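Local coordinates for protein 4'-phospho-dehydrooxetanocin synthase (Bacillus megaterium, PDB 5UL3) that catalyses the oxidative ring contraction of dAMP to an oxetane aldehyde in oxetanocin A biosynthesis, as a cobalamin-dependent radical S-adenosylmethionine enzyme with a [4Fe-4S] cluster, at residues A[212-217]-A[234-238]; A[217-222]-A[322-326]; A[239-243]-A[278-282]; A[243-248]-A[260-264]. One frame throughout, in Å; residues are numbered along the deposited sequence.

Interaction 1 (A[212-217]-A[234-238]); sequences IITVGN and LLICD
Two neighbouring parallel strands, 212-216 and 235-237, run at 32° to each other (signed crossing -32°) with their axes 4.7 Å apart at closest approach. The register pairs Thr214 with Leu235 (CA to CA 4.7 Å) and Val215 with Ile236 (CA to CA 5.2 Å). Three backbone bonds fix it: Leu235 N to Ile213 O at 3.3 Å, Val215 N to Leu235 O at 3.1 Å and Cys237 N to Val215 O at 2.9 Å. Thr214, with chi1 t, brings OG1 to 2.9 Å from Leu235 O, so this carbonyl accepts a second hydrogen bond and a buried hydroxyl is satisfied. On the sheet face of Val215 and Ile236, Val215 CG2 lies 3.7 Å from Ile236 CG1 and 3.8 Å from Leu234 CD2, while Leu234 CD1 meets Ile213 CG2 at 3.6 Å. Ile212 CG2 reaches Leu235 CD1 at 3.8 Å. These are the last two parallel strands, in chain order, of the cobalamin-binding Rossmann fold; Thr214, Gly216, Asn217 and Cys237 touch the cofactor. Strand 180-184 continues the sheet beyond 212-216, antiparallel 264-267 beyond 235-237. Helices 190-205 and 224-230 pack against Ile213, Leu234 and Ile236, whereas helix 242-252 lies against Ile212, Leu235 and Cys237.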
loop_
_atom_site.group_PDB
_atom_site.type_symbol
_atom_site.label_atom_id
_atom_site.label_comp_id
_atom_site.label_asym_id
_atom_site.label_seq_id
_atom_site.Cartn_x
_atom_site.Cartn_y
_atom_site.Cartn_z
ATOM N N ILE A 212 8.721 23.189 -14.774
ATOM C CA ILE A 212 8.528 23.185 -13.331
ATOM C C ILE A 212 8.795 21.779 -12.819
ATOM O O ILE A 212 8.247 20.803 -13.349
ATOM C CB ILE A 212 7.093 23.616 -12.991
ATOM C CG1 ILE A 212 6.810 25.027 -13.504
ATOM C CG2 ILE A 212 6.841 23.495 -11.465
ATOM C CD1 ILE A 212 5.333 25.405 -13.383
ATOM N N ILE A 213 9.642 21.661 -11.796
ATOM C CA ILE A 213 10.006 20.369 -11.218
ATOM C C ILE A 213 9.354 20.261 -9.848
ATOM O O ILE A 213 9.476 21.177 -9.024
ATOM C CB ILE A 213 11.530 20.211 -11.096
ATOM C CG1 ILE A 213 12.212 20.558 -12.422
ATOM C CG2 ILE A 213 11.883 18.791 -10.688
ATOM C CD1 ILE A 213 11.793 19.661 -13.567
ATOM N N THR A 214 8.680 19.142 -9.594
ATOM C CA THR A 214 8.090 18.908 -8.282
ATOM C C THR A 214 8.333 17.459 -7.869
ATOM O O THR A 214 8.495 16.575 -8.712
ATOM C CB THR A 214 6.580 19.271 -8.277
ATOM O OG1 THR A 214 6.019 19.029 -6.976
ATOM C CG2 THR A 214 5.787 18.485 -9.312
ATOM N N VAL A 215 8.401 17.216 -6.557
ATOM C CA VAL A 215 8.463 15.851 -6.047
ATOM C C VAL A 215 7.352 15.718 -5.018
ATOM O O VAL A 215 6.961 16.698 -4.376
ATOM C CB VAL A 215 9.821 15.467 -5.415
ATOM C CG1 VAL A 215 10.939 15.348 -6.497
ATOM C CG2 VAL A 215 10.203 16.453 -4.317
ATOM N N GLY A 216 6.837 14.501 -4.873
ATOM C CA GLY A 216 5.779 14.250 -3.905
ATOM C C GLY A 216 5.959 12.907 -3.237
ATOM O O GLY A 216 6.988 12.242 -3.432
ATOM N N ASN A 217 4.930 12.486 -2.498
ATOM C CA ASN A 217 4.944 11.318 -1.621
ATOM C C ASN A 217 5.740 11.604 -0.345
ATOM O O ASN A 217 6.245 12.714 -0.130
ATOM C CB ASN A 217 5.466 10.062 -2.325
ATOM C CG ASN A 217 4.726 8.794 -1.896
ATOM O OD1 ASN A 217 4.178 8.721 -0.787
ATOM N ND2 ASN A 217 4.708 7.793 -2.775
ATOM N N LEU A 234 13.251 23.607 -6.272
ATOM C CA LEU A 234 12.326 22.480 -6.282
ATOM C C LEU A 234 11.064 22.810 -5.487
ATOM O O LEU A 234 11.108 23.508 -4.470
ATOM C CB LEU A 234 13.014 21.247 -5.692
ATOM C CG LEU A 234 12.295 19.897 -5.720
ATOM C CD1 LEU A 234 12.092 19.456 -7.165
ATOM C CD2 LEU A 234 13.096 18.854 -4.956
ATOM N N LEU A 235 9.929 22.300 -5.957
ATOM C CA LEU A 235 8.657 22.449 -5.257
ATOM C C LEU A 235 8.243 21.094 -4.710
ATOM O O LEU A 235 8.182 20.118 -5.459
ATOM C CB LEU A 235 7.578 22.994 -6.190
ATOM C CG LEU A 235 7.907 24.293 -6.930
ATOM C CD1 LEU A 235 6.747 24.695 -7.813
ATOM C CD2 LEU A 235 8.273 25.410 -5.963
ATOM N N ILE A 236 7.955 21.019 -3.413
ATOM C CA ILE A 236 7.621 19.746 -2.778
ATOM C C ILE A 236 6.125 19.715 -2.495
ATOM O O ILE A 236 5.587 20.634 -1.871
ATOM C CB ILE A 236 8.443 19.524 -1.493
ATOM C CG1 ILE A 236 9.899 19.224 -1.866
ATOM C CG2 ILE A 236 7.867 18.367 -0.668
ATOM C CD1 ILE A 236 10.822 19.120 -0.676
ATOM N N CYS A 237 5.453 18.662 -2.963
ATOM C CA CYS A 237 4.043 18.455 -2.662
ATOM C C CYS A 237 3.946 17.769 -1.303
ATOM O O CYS A 237 4.403 16.629 -1.146
ATOM C CB CYS A 237 3.371 17.601 -3.740
ATOM S SG CYS A 237 1.633 17.208 -3.370
ATOM N N ASP A 238 3.358 18.474 -0.330
ATOM C CA ASP A 238 3.373 18.027 1.062
ATOM C C ASP A 238 2.378 16.909 1.336
ATOM O O ASP A 238 2.645 16.043 2.175
ATOM C CB ASP A 238 3.068 19.204 1.994
ATOM C CG ASP A 238 4.211 20.211 2.062
ATOM O OD1 ASP A 238 5.367 19.812 1.821
ATOM O OD2 ASP A 238 3.944 21.392 2.374
#

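Interaction 2 (A[217-222]-A[322-326]); sequences NVIPSF and PRDHK. With EDO (1,2-ethanediol), chain B.
Pro322 opens the loop 322-326 of the radical SAM domain and points its CA-to-CB bond toward the short helix 218-222, where its CG sits 3.9 Å from Phe222 CE2 at the ring edge. The CA-to-CB bond of Arg323 points away from that helix; its side chain touches the iron-sulfur cluster and forms a salt bridge with Glu363. From Asp324 to Lys326 the backbone has helical phi/psi angles without the regular bonds. Asp324 CB approaches Phe222 CE1 at 4.2 Å; its carboxylate makes a salt bridge with Arg328. This is an interface between domains: the cobalamin-binding Rossmann fold supplies Asn217, at the N-cap position, and helix 218-222 (Phe222 N to Val218 O 2.9 Å), and the partial TIM barrel supplies the residues just after the cluster ligand Cys321. His325, with chi1 t and chi2 64°, fills the centre, its CA 6.4 Å from that of Val218. Val218 CB stands over the His325 ring face in a CH-pi contact, 4.1 Å from the centroid and 26° off the normal, and His325 CB lies 3.8 Å from Phe222 CE1. No hydrogen bond crosses directly, but His325 ND1 and Ser221 OG (chi1 t) both bond to Asp238 O, while His325 NE2 makes a weak bond to cobalamin. An ethanediol, probably from the crystallisation liquor, places O1 2.8 Å from Ser221 OG. Lys326, the last residue, sends NZ into a salt bridge with the cofactor.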
loop_
_atom_site.group_PDB
_atom_site.type_symbol
_atom_site.label_atom_id
_atom_site.label_comp_id
_atom_site.label_asym_id
_atom_site.label_seq_id
_atom_site.Cartn_x
_atom_site.Cartn_y
_atom_site.Cartn_z
ATOM N N ASN A 217 4.930 12.486 -2.498
ATOM C CA ASN A 217 4.944 11.318 -1.621
ATOM C C ASN A 217 5.740 11.604 -0.345
ATOM O O ASN A 217 6.245 12.714 -0.130
ATOM C CB ASN A 217 5.466 10.062 -2.325
ATOM C CG ASN A 217 4.726 8.794 -1.896
ATOM O OD1 ASN A 217 4.178 8.721 -0.787
ATOM N ND2 ASN A 217 4.708 7.793 -2.775
ATOM N N VAL A 218 5.828 10.599 0.523
ATOM C CA VAL A 218 6.079 10.859 1.943
ATOM C C VAL A 218 7.529 11.269 2.234
ATOM O O VAL A 218 7.778 12.026 3.182
ATOM C CB VAL A 218 5.675 9.621 2.764
ATOM C CG1 VAL A 218 6.564 8.442 2.423
ATOM C CG2 VAL A 218 5.686 9.952 4.264
ATOM N N ILE A 219 8.494 10.825 1.434
ATOM C CA ILE A 219 9.904 11.053 1.768
ATOM C C ILE A 219 10.265 12.538 1.660
ATOM O O ILE A 219 10.790 13.093 2.638
ATOM C CB ILE A 219 10.822 10.148 0.921
ATOM C CG1 ILE A 219 10.777 8.709 1.445
ATOM C CG2 ILE A 219 12.257 10.646 0.918
ATOM C CD1 ILE A 219 11.011 8.605 2.940
ATOM N N PRO A 220 9.993 13.246 0.548
ATOM C CA PRO A 220 10.266 14.700 0.550
ATOM C C PRO A 220 9.320 15.498 1.427
ATOM O O PRO A 220 9.709 16.556 1.944
ATOM C CB PRO A 220 10.122 15.099 -0.931
ATOM C CG PRO A 220 9.258 14.052 -1.520
ATOM C CD PRO A 220 9.582 12.775 -0.789
ATOM N N SER A 221 8.074 15.042 1.596
ATOM C CA SER A 221 7.152 15.717 2.506
ATOM C C SER A 221 7.711 15.766 3.921
ATOM O O SER A 221 7.604 16.787 4.614
ATOM C CB SER A 221 5.804 14.998 2.510
ATOM O OG SER A 221 4.876 15.661 3.363
ATOM N N PHE A 222 8.292 14.665 4.376
ATOM C CA PHE A 222 8.774 14.607 5.752
ATOM C C PHE A 222 10.129 15.286 5.922
ATOM O O PHE A 222 10.410 15.845 6.992
ATOM C CB PHE A 222 8.840 13.149 6.223
ATOM C CG PHE A 222 7.519 12.608 6.731
ATOM C CD1 PHE A 222 6.333 13.283 6.483
ATOM C CD2 PHE A 222 7.467 11.422 7.448
ATOM C CE1 PHE A 222 5.118 12.784 6.940
ATOM C CE2 PHE A 222 6.257 10.920 7.906
ATOM C CZ PHE A 222 5.089 11.597 7.653
ATOM N N PRO A 322 2.517 7.951 11.739
ATOM C CA PRO A 322 2.428 9.410 11.542
ATOM C C PRO A 322 1.257 9.751 10.634
ATOM O O PRO A 322 0.999 9.055 9.650
ATOM C CB PRO A 322 3.768 9.770 10.890
ATOM C CG PRO A 322 4.172 8.514 10.149
ATOM C CD PRO A 322 3.633 7.348 10.991
ATOM N N ARG A 323 0.525 10.818 10.984
ATOM C CA ARG A 323 -0.671 11.179 10.237
ATOM C C ARG A 323 -0.497 12.413 9.349
ATOM O O ARG A 323 -1.448 12.800 8.667
ATOM C CB ARG A 323 -1.853 11.376 11.205
ATOM C CG ARG A 323 -2.124 10.139 12.104
ATOM C CD ARG A 323 -2.213 8.824 11.272
ATOM N NE ARG A 323 -3.195 8.925 10.185
ATOM C CZ ARG A 323 -3.170 8.149 9.098
ATOM N NH1 ARG A 323 -4.091 8.301 8.141
ATOM N NH2 ARG A 323 -2.202 7.239 8.956
ATOM N N ASP A 324 0.698 13.015 9.305
ATOM C CA ASP A 324 0.842 14.329 8.674
ATOM C C ASP A 324 0.709 14.257 7.160
ATOM O O ASP A 324 0.295 15.234 6.530
ATOM C CB ASP A 324 2.191 14.948 9.036
ATOM C CG ASP A 324 2.291 15.256 10.510
ATOM O OD1 ASP A 324 2.562 14.317 11.284
ATOM O OD2 ASP A 324 2.047 16.420 10.885
ATOM N N HIS A 325 1.042 13.117 6.567
ATOM C CA HIS A 325 0.974 12.959 5.117
ATOM C C HIS A 325 -0.364 12.367 4.672
ATOM O O HIS A 325 -0.941 12.812 3.667
ATOM C CB HIS A 325 2.157 12.090 4.662
ATOM C CG HIS A 325 2.226 11.851 3.172
ATOM N ND1 HIS A 325 2.427 12.864 2.255
ATOM C CD2 HIS A 325 2.132 10.708 2.454
ATOM C CE1 HIS A 325 2.440 12.353 1.035
ATOM N NE2 HIS A 325 2.279 11.045 1.128
ATOM N N LYS A 326 -0.887 11.394 5.422
ATOM C CA LYS A 326 -2.110 10.682 5.061
ATOM C C LYS A 326 -3.371 11.340 5.605
ATOM O O LYS A 326 -4.459 11.065 5.092
ATOM C CB LYS A 326 -2.030 9.234 5.554
ATOM C CG LYS A 326 -0.973 8.388 4.814
ATOM C CD LYS A 326 -1.542 7.868 3.483
ATOM C CE LYS A 326 -0.816 8.466 2.292
ATOM N NZ LYS A 326 -1.392 7.969 0.979
HETATM C C1 EDO B . 3.115 17.125 5.670
HETATM O O1 EDO B . 4.102 16.142 6.045
HETATM C C2 EDO B . 3.719 18.530 5.716
HETATM O O2 EDO B . 4.920 18.613 4.939
#

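Interaction 3 (A[239-243]-A[278-282]); sequences KEGEY and AETVN
Just beyond the C-terminal end of strand 235-237 in the cobalamin-binding Rossmann fold, the turn into helix 242-252 packs against the extended segment 278-282, which leads from strand 273-275 into helix 283-286. The CA atoms come no nearer than 7.0 Å (Tyr243 to Val281) and 7.1 Å (Lys239 to Ala278), so side chains do the bonding. Glu240, chi1 m and chi2 t, accepts Val281 N through OE1 at 2.8 Å. Glu240 OE2 forms salt bridges with Arg311 and Arg331 and accepts a hydrogen bond from a water 2.6 Å away, which also donates to Val281 O at 2.8 Å; both polar backbone atoms of Val281 thus answer to one carboxylate. A second water accepts from Lys239 NZ (2.8 Å) and Ala278 N (3.0 Å), and Lys239 CD also packs on Ala278 CB at 3.8 Å. Glu242 turns its carboxylate to Arg311 and to cobalamin, which Gly241 N also meets through a weak hydrogen bond. Tyr243, chi1 m, accepts Asn282 N at OH, 3.0 Å away and nearly linear at 175°, and the same oxygen bonds Glu286. Over the face of the Tyr243 ring, Val281 CG2 makes a CH-pi contact 3.9 Å from the centroid, only 6° off the normal.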
loop_
_atom_site.group_PDB
_atom_site.type_symbol
_atom_site.label_atom_id
_atom_site.label_comp_id
_atom_site.label_asym_id
_atom_site.label_seq_id
_atom_site.Cartn_x
_atom_site.Cartn_y
_atom_site.Cartn_z
ATOM N N LYS A 239 1.229 16.915 0.664
ATOM C CA LYS A 239 0.184 15.939 0.957
ATOM C C LYS A 239 -0.389 15.370 -0.342
ATOM O O LYS A 239 0.343 14.755 -1.125
ATOM C CB LYS A 239 -0.909 16.583 1.821
ATOM C CG LYS A 239 -0.372 16.934 3.233
ATOM C CD LYS A 239 -1.105 18.095 3.851
ATOM C CE LYS A 239 -0.421 18.482 5.180
ATOM N NZ LYS A 239 -1.179 19.546 5.887
ATOM N N GLU A 240 -1.684 15.521 -0.570
ATOM C CA GLU A 240 -2.247 15.026 -1.830
ATOM C C GLU A 240 -1.738 15.865 -3.006
ATOM O O GLU A 240 -1.499 17.071 -2.882
ATOM C CB GLU A 240 -3.781 15.083 -1.796
ATOM C CG GLU A 240 -4.422 14.048 -0.854
ATOM C CD GLU A 240 -5.873 14.362 -0.565
ATOM O OE1 GLU A 240 -6.151 15.505 -0.146
ATOM O OE2 GLU A 240 -6.729 13.473 -0.768
ATOM N N GLY A 241 -1.619 15.225 -4.167
ATOM C CA GLY A 241 -1.054 15.891 -5.327
ATOM C C GLY A 241 -2.026 16.519 -6.311
ATOM O O GLY A 241 -1.611 17.350 -7.125
ATOM N N GLU A 242 -3.311 16.155 -6.240
ATOM C CA GLU A 242 -4.264 16.537 -7.286
ATOM C C GLU A 242 -4.386 18.051 -7.419
ATOM O O GLU A 242 -4.210 18.618 -8.502
ATOM C CB GLU A 242 -5.636 15.921 -6.994
ATOM C CG GLU A 242 -5.732 14.414 -7.226
ATOM C CD GLU A 242 -5.289 13.544 -6.034
ATOM O OE1 GLU A 242 -4.629 14.036 -5.092
ATOM O OE2 GLU A 242 -5.589 12.327 -6.075
ATOM N N TYR A 243 -4.743 18.724 -6.330
ATOM C CA TYR A 243 -4.921 20.172 -6.405
ATOM C C TYR A 243 -3.598 20.901 -6.547
ATOM O O TYR A 243 -3.555 21.984 -7.135
ATOM C CB TYR A 243 -5.649 20.687 -5.165
ATOM C CG TYR A 243 -7.064 20.200 -5.017
ATOM C CD1 TYR A 243 -7.724 19.577 -6.058
ATOM C CD2 TYR A 243 -7.744 20.378 -3.813
ATOM C CE1 TYR A 243 -9.019 19.127 -5.913
ATOM C CE2 TYR A 243 -9.033 19.932 -3.659
ATOM C CZ TYR A 243 -9.668 19.309 -4.705
ATOM O OH TYR A 243 -10.964 18.879 -4.546
ATOM N N ALA A 278 -2.847 23.094 2.242
ATOM C CA ALA A 278 -3.379 22.061 1.355
ATOM C C ALA A 278 -4.848 21.839 1.672
ATOM O O ALA A 278 -5.191 21.424 2.787
ATOM C CB ALA A 278 -2.602 20.756 1.517
ATOM N N GLU A 279 -5.712 22.130 0.712
ATOM C CA GLU A 279 -7.130 21.835 0.863
ATOM C C GLU A 279 -7.338 20.352 0.571
ATOM O O GLU A 279 -6.965 19.868 -0.505
ATOM C CB GLU A 279 -7.949 22.712 -0.081
ATOM C CG GLU A 279 -9.421 22.347 -0.189
ATOM C CD GLU A 279 -10.085 22.948 -1.426
ATOM O OE1 GLU A 279 -9.464 23.797 -2.104
ATOM O OE2 GLU A 279 -11.226 22.553 -1.730
ATOM N N THR A 280 -7.907 19.623 1.527
ATOM C CA THR A 280 -8.089 18.190 1.322
ATOM C C THR A 280 -8.952 17.916 0.091
ATOM O O THR A 280 -9.973 18.575 -0.148
ATOM C CB THR A 280 -8.698 17.559 2.568
ATOM O OG1 THR A 280 -7.773 17.729 3.651
ATOM C CG2 THR A 280 -8.927 16.060 2.337
ATOM N N VAL A 281 -8.516 16.946 -0.717
ATOM C CA VAL A 281 -9.168 16.701 -2.002
ATOM C C VAL A 281 -10.578 16.153 -1.801
ATOM O O VAL A 281 -10.836 15.338 -0.907
ATOM C CB VAL A 281 -8.303 15.745 -2.845
ATOM C CG1 VAL A 281 -9.069 15.267 -4.098
ATOM C CG2 VAL A 281 -7.011 16.452 -3.262
ATOM N N ASN A 282 -11.509 16.605 -2.640
ATOM C CA ASN A 282 -12.864 16.060 -2.644
ATOM C C ASN A 282 -12.816 14.701 -3.351
ATOM O O ASN A 282 -13.213 14.542 -4.511
ATOM C CB ASN A 282 -13.816 17.043 -3.317
ATOM C CG ASN A 282 -15.231 16.538 -3.360
ATOM O OD1 ASN A 282 -15.577 15.573 -2.677
ATOM N ND2 ASN A 282 -16.071 17.195 -4.162
HETATM O O HOH W 1 -1.751 22.036 4.858
HETATM O O HOH W 2 -9.161 13.268 0.034
#

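Interaction 4 (A[243-248]-A[260-264]); sequences YTLRDL and EVNGI
This is a buried helix-to-turn contact in the Rossmann domain, where the start of helix 242-252 holds the chain that returns from it toward strand 264-267. The returning chain makes a type II beta turn from Val261 to Ile264; Gly263 sits at phi/psi 61/38, a positive phi that favours glycine, and a CB there would clash with Asn262 ND2. Thr244 and Asn262 approach to 4.9 Å between CA atoms, Asp247 and Val261 to 5.2 Å. One helical turn apart, two side chains grip the backbone of Asn262: Thr244 OG1 (chi1 m) donates to Asn262 O at 2.7 Å, and Asp247 OD2 (chi1 m) accepts Asn262 N at 2.9 Å. Arg246 NE forms a salt bridge with Asp247 OD1 at 2.8 Å, and a water links Arg246 NH2 (3.0 Å) to Asn262 OD1 (3.3 Å), which also accepts Glu279 N. Apolar contacts flank these bonds, Leu248 CD2 to Val261 CG1 at 3.8 Å and Thr244 CG2 to Ile264 CG2 at 3.6 Å. Helix side chains thus satisfy both backbone polar groups of Asn262.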
loop_
_atom_site.group_PDB
_atom_site.type_symbol
_atom_site.label_atom_id
_atom_site.label_comp_id
_atom_site.label_asym_id
_atom_site.label_seq_id
_atom_site.Cartn_x
_atom_site.Cartn_y
_atom_site.Cartn_z
ATOM N N TYR A 243 -4.743 18.724 -6.330
ATOM C CA TYR A 243 -4.921 20.172 -6.405
ATOM C C TYR A 243 -3.598 20.901 -6.547
ATOM O O TYR A 243 -3.555 21.984 -7.135
ATOM C CB TYR A 243 -5.649 20.687 -5.165
ATOM C CG TYR A 243 -7.064 20.200 -5.017
ATOM C CD1 TYR A 243 -7.724 19.577 -6.058
ATOM C CD2 TYR A 243 -7.744 20.378 -3.813
ATOM C CE1 TYR A 243 -9.019 19.127 -5.913
ATOM C CE2 TYR A 243 -9.033 19.932 -3.659
ATOM C CZ TYR A 243 -9.668 19.309 -4.705
ATOM O OH TYR A 243 -10.964 18.879 -4.546
ATOM N N THR A 244 -2.518 20.320 -6.018
ATOM C CA THR A 244 -1.186 20.860 -6.246
ATOM C C THR A 244 -0.888 20.939 -7.742
ATOM O O THR A 244 -0.464 21.984 -8.249
ATOM C CB THR A 244 -0.153 19.990 -5.525
ATOM O OG1 THR A 244 -0.267 20.176 -4.107
ATOM C CG2 THR A 244 1.276 20.334 -5.969
ATOM N N LEU A 245 -1.127 19.846 -8.466
ATOM C CA LEU A 245 -0.833 19.851 -9.900
ATOM C C LEU A 245 -1.783 20.779 -10.644
ATOM O O LEU A 245 -1.357 21.526 -11.528
ATOM C CB LEU A 245 -0.882 18.426 -10.467
ATOM C CG LEU A 245 0.269 17.514 -10.018
ATOM C CD1 LEU A 245 0.009 16.079 -10.464
ATOM C CD2 LEU A 245 1.575 18.006 -10.614
ATOM N N ARG A 246 -3.068 20.773 -10.274
ATOM C CA ARG A 246 -4.002 21.758 -10.816
ATOM C C ARG A 246 -3.448 23.175 -10.696
ATOM O O ARG A 246 -3.526 23.976 -11.642
ATOM C CB ARG A 246 -5.345 21.660 -10.075
ATOM C CG ARG A 246 -6.350 22.727 -10.473
ATOM C CD ARG A 246 -7.418 22.889 -9.373
ATOM N NE ARG A 246 -6.862 23.433 -8.139
ATOM C CZ ARG A 246 -7.498 23.451 -6.971
ATOM N NH1 ARG A 246 -8.722 22.955 -6.869
ATOM N NH2 ARG A 246 -6.910 23.972 -5.907
ATOM N N ASP A 247 -2.899 23.507 -9.533
ATOM C CA ASP A 247 -2.468 24.881 -9.290
ATOM C C ASP A 247 -1.124 25.183 -9.940
ATOM O O ASP A 247 -0.889 26.324 -10.348
ATOM C CB ASP A 247 -2.425 25.166 -7.780
ATOM C CG ASP A 247 -3.811 25.384 -7.194
ATOM O OD1 ASP A 247 -4.802 25.353 -7.942
ATOM O OD2 ASP A 247 -3.914 25.596 -5.959
ATOM N N LEU A 248 -0.244 24.182 -10.075
ATOM C CA LEU A 248 0.984 24.398 -10.841
ATOM C C LEU A 248 0.673 24.691 -12.302
ATOM O O LEU A 248 1.377 25.482 -12.943
ATOM C CB LEU A 248 1.895 23.182 -10.736
ATOM C CG LEU A 248 2.517 22.957 -9.356
ATOM C CD1 LEU A 248 3.351 21.701 -9.389
ATOM C CD2 LEU A 248 3.362 24.158 -8.975
ATOM N N GLU A 260 0.281 30.971 -3.807
ATOM C CA GLU A 260 -1.117 30.570 -3.871
ATOM C C GLU A 260 -1.303 29.110 -4.278
ATOM O O GLU A 260 -2.441 28.638 -4.322
ATOM C CB GLU A 260 -1.868 31.470 -4.861
ATOM C CG GLU A 260 -2.039 32.918 -4.366
ATOM C CD GLU A 260 -2.601 33.836 -5.435
ATOM O OE1 GLU A 260 -2.141 33.768 -6.592
ATOM O OE2 GLU A 260 -3.505 34.634 -5.120
ATOM N N VAL A 261 -0.227 28.393 -4.570
ATOM C CA VAL A 261 -0.314 27.026 -5.081
ATOM C C VAL A 261 -0.621 26.078 -3.925
ATOM O O VAL A 261 0.127 26.023 -2.944
ATOM C CB VAL A 261 0.986 26.620 -5.788
ATOM C CG1 VAL A 261 1.005 25.103 -6.095
ATOM C CG2 VAL A 261 1.183 27.441 -7.069
ATOM N N ASN A 262 -1.703 25.316 -4.059
ATOM C CA ASN A 262 -2.134 24.372 -3.031
ATOM C C ASN A 262 -1.020 23.438 -2.577
ATOM O O ASN A 262 -0.345 22.804 -3.393
ATOM C CB ASN A 262 -3.299 23.533 -3.566
ATOM C CG ASN A 262 -3.782 22.503 -2.556
ATOM O OD1 ASN A 262 -4.698 22.776 -1.788
ATOM N ND2 ASN A 262 -3.162 21.318 -2.550
ATOM N N GLY A 263 -0.852 23.334 -1.261
ATOM C CA GLY A 263 -0.169 22.185 -0.673
ATOM C C GLY A 263 1.268 21.947 -1.082
ATOM O O GLY A 263 1.685 20.784 -1.222
ATOM N N ILE A 264 2.055 23.010 -1.242
ATOM C CA ILE A 264 3.473 22.849 -1.547
ATOM C C ILE A 264 4.327 23.522 -0.480
ATOM O O ILE A 264 3.896 24.455 0.212
ATOM C CB ILE A 264 3.869 23.420 -2.928
ATOM C CG1 ILE A 264 3.538 24.908 -2.978
ATOM C CG2 ILE A 264 3.215 22.638 -4.068
ATOM C CD1 ILE A 264 4.206 25.634 -4.155
HETATM O O HOH W 3 -7.098 24.663 -3.007
#

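Followed from the N terminus, the chain illustrates how local closures build a cofactor domain and a distant one joins it to the next. Interaction 1 closes the first loop, through helices 218-222 and 224-230, by setting two strands side by side. Interaction 3 closes the loop from the start of helix 242-252 through strands 264-267 and 273-275 to the segment before helix 283-286; interaction 4, sharing Tyr243, closes a shorter loop nested inside it. Interaction 2 starts at Asn217, shared with interaction 1, crosses it along the chain, and encloses interactions 3 and 4 before reaching the radical SAM domain. Asp238 links interaction 1 to interactions 2 and 4, its N bonding Gly263 O.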